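Basic membrane lipoprotein (Brucella melitensis biovar Abortus, PDB 3S99) binds adenine and probably other purines such as guanine, and may deliver them to an ABC-type uptake system. Local coordinates at residues A[205-216]-A[224-235]. Residues are numbered along the deposited sequence; the frame is centred on the assembly and turned at random.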
loop_
_atom_site.group_PDB
_atom_site.type_symbol
_atom_site.label_atom_id
_atom_site.label_comp_id
_atom_site.label_asym_id
_atom_site.label_seq_id
_atom_site.Cartn_x
_atom_site.Cartn_y
_atom_site.Cartn_z
ATOM N N ILE A 205 5.609 17.319 -12.485
ATOM C CA ILE A 205 4.676 18.195 -13.203
ATOM C C ILE A 205 5.440 19.208 -14.055
ATOM O O ILE A 205 5.037 19.480 -15.178
ATOM C CB ILE A 205 3.693 18.914 -12.231
ATOM C CG1 ILE A 205 2.787 17.877 -11.532
ATOM C CG2 ILE A 205 2.821 19.891 -12.965
ATOM C CD1 ILE A 205 2.359 18.285 -10.125
ATOM N N ASP A 206 6.555 19.733 -13.547
ATOM C CA ASP A 206 7.379 20.667 -14.345
ATOM C C ASP A 206 7.955 19.959 -15.562
ATOM O O ASP A 206 8.162 20.594 -16.578
ATOM C CB ASP A 206 8.527 21.286 -13.539
ATOM C CG ASP A 206 8.045 22.236 -12.444
ATOM O OD1 ASP A 206 6.860 22.635 -12.430
ATOM O OD2 ASP A 206 8.876 22.587 -11.586
ATOM N N GLN A 207 8.208 18.651 -15.445
ATOM C CA GLN A 207 8.735 17.863 -16.560
ATOM C C GLN A 207 7.639 17.377 -17.535
ATOM O O GLN A 207 7.942 16.634 -18.466
ATOM C CB GLN A 207 9.521 16.650 -16.043
ATOM C CG GLN A 207 10.838 16.979 -15.329
ATOM C CD GLN A 207 11.381 15.786 -14.566
ATOM O OE1 GLN A 207 11.367 14.667 -15.070
ATOM N NE2 GLN A 207 11.845 16.016 -13.336
ATOM N N GLY A 208 6.375 17.746 -17.295
ATOM C CA GLY A 208 5.294 17.562 -18.277
ATOM C C GLY A 208 4.339 16.388 -18.083
ATOM O O GLY A 208 3.538 16.117 -18.984
ATOM N N VAL A 209 4.419 15.668 -16.957
ATOM C CA VAL A 209 3.487 14.544 -16.733
ATOM C C VAL A 209 2.095 15.114 -16.526
ATOM O O VAL A 209 1.961 16.222 -16.044
ATOM C CB VAL A 209 3.850 13.632 -15.527
ATOM C CG1 VAL A 209 5.322 13.156 -15.614
ATOM C CG2 VAL A 209 3.531 14.304 -14.187
ATOM N N ASP A 210 1.058 14.370 -16.893
ATOM C CA ASP A 210 -0.286 14.884 -16.655
ATOM C C ASP A 210 -1.133 14.024 -15.707
ATOM O O ASP A 210 -2.311 14.311 -15.497
ATOM C CB ASP A 210 -0.971 15.247 -17.989
ATOM C CG ASP A 210 -1.152 14.062 -18.916
ATOM O OD1 ASP A 210 -0.848 12.924 -18.518
ATOM O OD2 ASP A 210 -1.615 14.278 -20.050
ATOM N N ILE A 211 -0.502 13.018 -15.086
ATOM C CA ILE A 211 -1.086 12.233 -13.994
ATOM C C ILE A 211 -0.029 12.050 -12.887
ATOM O O ILE A 211 1.143 11.857 -13.187
ATOM C CB ILE A 211 -1.570 10.812 -14.488
ATOM C CG1 ILE A 211 -2.645 10.930 -15.587
ATOM C CG2 ILE A 211 -2.148 9.982 -13.323
ATOM C CD1 ILE A 211 -4.076 11.126 -15.058
ATOM N N ILE A 212 -0.434 12.124 -11.619
ATOM C CA ILE A 212 0.483 11.902 -10.473
ATOM C C ILE A 212 0.005 10.729 -9.636
ATOM O O ILE A 212 -1.194 10.566 -9.360
ATOM C CB ILE A 212 0.615 13.140 -9.578
ATOM C CG1 ILE A 212 1.427 14.242 -10.271
ATOM C CG2 ILE A 212 1.248 12.774 -8.231
ATOM C CD1 ILE A 212 2.889 13.875 -10.613
ATOM N N THR A 213 0.941 9.885 -9.266
ATOM C CA THR A 213 0.646 8.802 -8.376
ATOM C C THR A 213 1.866 8.530 -7.523
ATOM O O THR A 213 2.999 8.901 -7.898
ATOM C CB THR A 213 0.280 7.522 -9.193
ATOM O OG1 THR A 213 -0.301 6.548 -8.312
ATOM C CG2 THR A 213 1.495 6.962 -9.832
ATOM N N GLN A 214 1.665 7.812 -6.433
ATOM C CA GLN A 214 2.743 7.646 -5.433
ATOM C C GLN A 214 2.708 6.337 -4.671
ATOM O O GLN A 214 1.662 5.707 -4.565
ATOM C CB GLN A 214 2.691 8.775 -4.408
ATOM C CG GLN A 214 1.570 8.593 -3.394
ATOM C CD GLN A 214 1.313 9.819 -2.594
ATOM O OE1 GLN A 214 1.119 10.915 -3.154
ATOM N NE2 GLN A 214 1.271 9.661 -1.270
ATOM N N HIS A 215 3.867 5.955 -4.122
ATOM C CA HIS A 215 3.932 4.923 -3.084
ATOM C C HIS A 215 4.540 5.439 -1.777
ATOM O O HIS A 215 5.085 4.675 -0.974
ATOM C CB HIS A 215 4.713 3.726 -3.593
ATOM C CG HIS A 215 4.305 2.424 -2.978
ATOM N ND1 HIS A 215 4.035 1.299 -3.738
ATOM C CD2 HIS A 215 4.184 2.041 -1.681
ATOM C CE1 HIS A 215 3.737 0.292 -2.933
ATOM N NE2 HIS A 215 3.843 0.706 -1.680
ATOM N N THR A 216 4.437 6.749 -1.570
ATOM C CA THR A 216 4.763 7.376 -0.289
ATOM C C THR A 216 3.458 7.628 0.492
ATOM O O THR A 216 2.345 7.405 -0.027
ATOM C CB THR A 216 5.517 8.670 -0.540
ATOM O OG1 THR A 216 4.707 9.538 -1.368
ATOM C CG2 THR A 216 6.896 8.358 -1.221
ATOM N N VAL A 224 -0.092 19.230 -4.196
ATOM C CA VAL A 224 0.686 19.919 -5.238
ATOM C C VAL A 224 -0.010 19.734 -6.585
ATOM O O VAL A 224 -0.235 20.705 -7.326
ATOM C CB VAL A 224 2.117 19.386 -5.360
ATOM C CG1 VAL A 224 2.749 19.895 -6.643
ATOM C CG2 VAL A 224 2.978 19.774 -4.100
ATOM N N ALA A 225 -0.350 18.480 -6.901
ATOM C CA ALA A 225 -1.049 18.186 -8.148
ATOM C C ALA A 225 -2.346 19.000 -8.222
ATOM O O ALA A 225 -2.636 19.609 -9.244
ATOM C CB ALA A 225 -1.332 16.681 -8.277
ATOM N N HIS A 226 -3.104 19.044 -7.133
ATOM C CA HIS A 226 -4.363 19.775 -7.149
ATOM C C HIS A 226 -4.086 21.255 -7.387
ATOM O O HIS A 226 -4.716 21.858 -8.243
ATOM C CB HIS A 226 -5.144 19.614 -5.842
ATOM C CG HIS A 226 -6.410 20.410 -5.808
ATOM N ND1 HIS A 226 -6.563 21.539 -5.033
ATOM C CD2 HIS A 226 -7.568 20.270 -6.499
ATOM C CE1 HIS A 226 -7.771 22.043 -5.223
ATOM N NE2 HIS A 226 -8.398 21.298 -6.118
ATOM N N ASP A 227 -3.138 21.813 -6.634
ATOM C CA ASP A 227 -2.660 23.202 -6.844
ATOM C C ASP A 227 -2.306 23.490 -8.306
ATOM O O ASP A 227 -2.558 24.595 -8.781
ATOM C CB ASP A 227 -1.438 23.522 -5.953
ATOM C CG ASP A 227 -1.800 23.716 -4.476
ATOM O OD1 ASP A 227 -3.011 23.882 -4.169
ATOM O OD2 ASP A 227 -0.867 23.721 -3.618
ATOM N N ARG A 228 -1.751 22.508 -9.026
ATOM C CA ARG A 228 -1.454 22.678 -10.468
ATOM C C ARG A 228 -2.559 22.192 -11.444
ATOM O O ARG A 228 -2.355 22.190 -12.661
ATOM C CB ARG A 228 -0.108 22.024 -10.843
ATOM C CG ARG A 228 1.089 22.265 -9.857
ATOM C CD ARG A 228 1.734 23.645 -9.944
ATOM N NE ARG A 228 3.150 23.654 -9.506
ATOM C CZ ARG A 228 3.605 23.907 -8.263
ATOM N NH1 ARG A 228 4.908 23.903 -8.030
ATOM N NH2 ARG A 228 2.791 24.165 -7.246
ATOM N N GLY A 229 -3.728 21.811 -10.935
ATOM C CA GLY A 229 -4.793 21.247 -11.784
ATOM C C GLY A 229 -4.464 19.917 -12.471
ATOM O O GLY A 229 -5.033 19.610 -13.510
ATOM N N ILE A 230 -3.548 19.141 -11.883
ATOM C CA ILE A 230 -3.124 17.827 -12.409
ATOM C C ILE A 230 -3.822 16.710 -11.643
ATOM O O ILE A 230 -3.840 16.698 -10.416
ATOM C CB ILE A 230 -1.566 17.651 -12.323
ATOM C CG1 ILE A 230 -0.873 18.657 -13.257
ATOM C CG2 ILE A 230 -1.130 16.223 -12.658
ATOM C CD1 ILE A 230 -1.290 18.521 -14.747
ATOM N N LYS A 231 -4.424 15.793 -12.390
ATOM C CA LYS A 231 -5.199 14.723 -11.814
ATOM C C LYS A 231 -4.273 13.655 -11.215
ATOM O O LYS A 231 -3.150 13.435 -11.687
ATOM C CB LYS A 231 -6.188 14.164 -12.852
ATOM C CG LYS A 231 -7.259 15.225 -13.254
ATOM C CD LYS A 231 -8.485 14.640 -13.932
ATOM C CE LYS A 231 -9.622 15.703 -14.181
ATOM N NZ LYS A 231 -10.726 15.207 -15.106
ATOM N N ALA A 232 -4.733 13.023 -10.151
ATOM C CA ALA A 232 -3.855 12.171 -9.335
ATOM C C ALA A 232 -4.605 11.034 -8.657
ATOM O O ALA A 232 -5.842 11.027 -8.610
ATOM C CB ALA A 232 -3.151 13.057 -8.273
ATOM N N PHE A 233 -3.871 10.070 -8.130
ATOM C CA PHE A 233 -4.485 9.001 -7.318
ATOM C C PHE A 233 -4.082 9.158 -5.856
ATOM O O PHE A 233 -2.924 9.404 -5.548
ATOM C CB PHE A 233 -4.087 7.626 -7.854
ATOM C CG PHE A 233 -4.479 7.415 -9.325
ATOM C CD1 PHE A 233 -5.773 7.052 -9.668
ATOM C CD2 PHE A 233 -3.550 7.603 -10.342
ATOM C CE1 PHE A 233 -6.154 6.865 -11.031
ATOM C CE2 PHE A 233 -3.892 7.394 -11.683
ATOM C CZ PHE A 233 -5.187 7.054 -12.034
ATOM N N GLY A 234 -5.044 9.011 -4.949
ATOM C CA GLY A 234 -4.720 8.908 -3.542
ATOM C C GLY A 234 -4.124 7.566 -3.191
ATOM O O GLY A 234 -4.268 6.587 -3.928
ATOM N N GLN A 235 -3.481 7.526 -2.026
ATOM C CA GLN A 235 -2.729 6.376 -1.583
ATOM C C GLN A 235 -3.104 6.006 -0.171
ATOM O O GLN A 235 -3.008 6.849 0.713
ATOM C CB GLN A 235 -1.233 6.734 -1.605
ATOM C CG GLN A 235 -0.242 5.668 -1.050
ATOM C CD GLN A 235 -0.208 4.350 -1.784
ATOM O OE1 GLN A 235 -0.948 4.107 -2.775
ATOM N NE2 GLN A 235 0.682 3.470 -1.314
HETATM O O HOH W 1 4.074 23.057 -11.980
HETATM O O HOH W 2 -4.550 15.809 -15.359
HETATM O O HOH W 3 -0.930 7.427 -5.867
HETATM O O HOH W 4 -0.316 10.805 -5.717
HETATM O O HOH W 5 1.946 4.265 0.947
#
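Gln235 packs its CB against Gln214 CG (3.8 Å) where strand 231-236 passes the end of strand 211-214. Its CG, anti to the backbone N (chi1 175°), lies 3.3 Å from Thr216 O. CD and OE1 lie beside Gln214 O, with Gln235 OE1 3.5 Å from that oxygen. The bend at chi2 (62°) carries Gln235 NE2 over one face of the His215 ring, 3.8 Å from His215 CD2, with the ring and amide planes 55° apart. NE2 donates to a water that bonds only weakly to Thr216 O. Gln214 NE2 donates to the same carbonyl, from above its plane.

Two backbone bonds define the parallel pairing: Ile212 N to Lys231 O and Phe233 N to Ile212 O. Where the strands separate beyond Phe233, one water accepts from Gln214 N and lies 2.8 Å from Phe233 O, so it may bridge them. On the Ile212 and Ala232 face, Ile212 CG1 meets Ile230 CG2 at 4.0 Å, while Ile205 CD1 reaches Val224 CG1 at 3.9 Å. On the other face, Ile211 CG2 approaches Phe233 CE2 obliquely at 3.5 Å.

His215 touches the bound adenine and bonds to Glu162, so the strand end beside Gln235 borders the ligand pocket. Helix 220-227 links the two strands in a beta-alpha-beta unit; strand 151-156 flanks strand 211-214, and Arg136 and Gln139 of helix 132-146 meet Gln235 and Phe233.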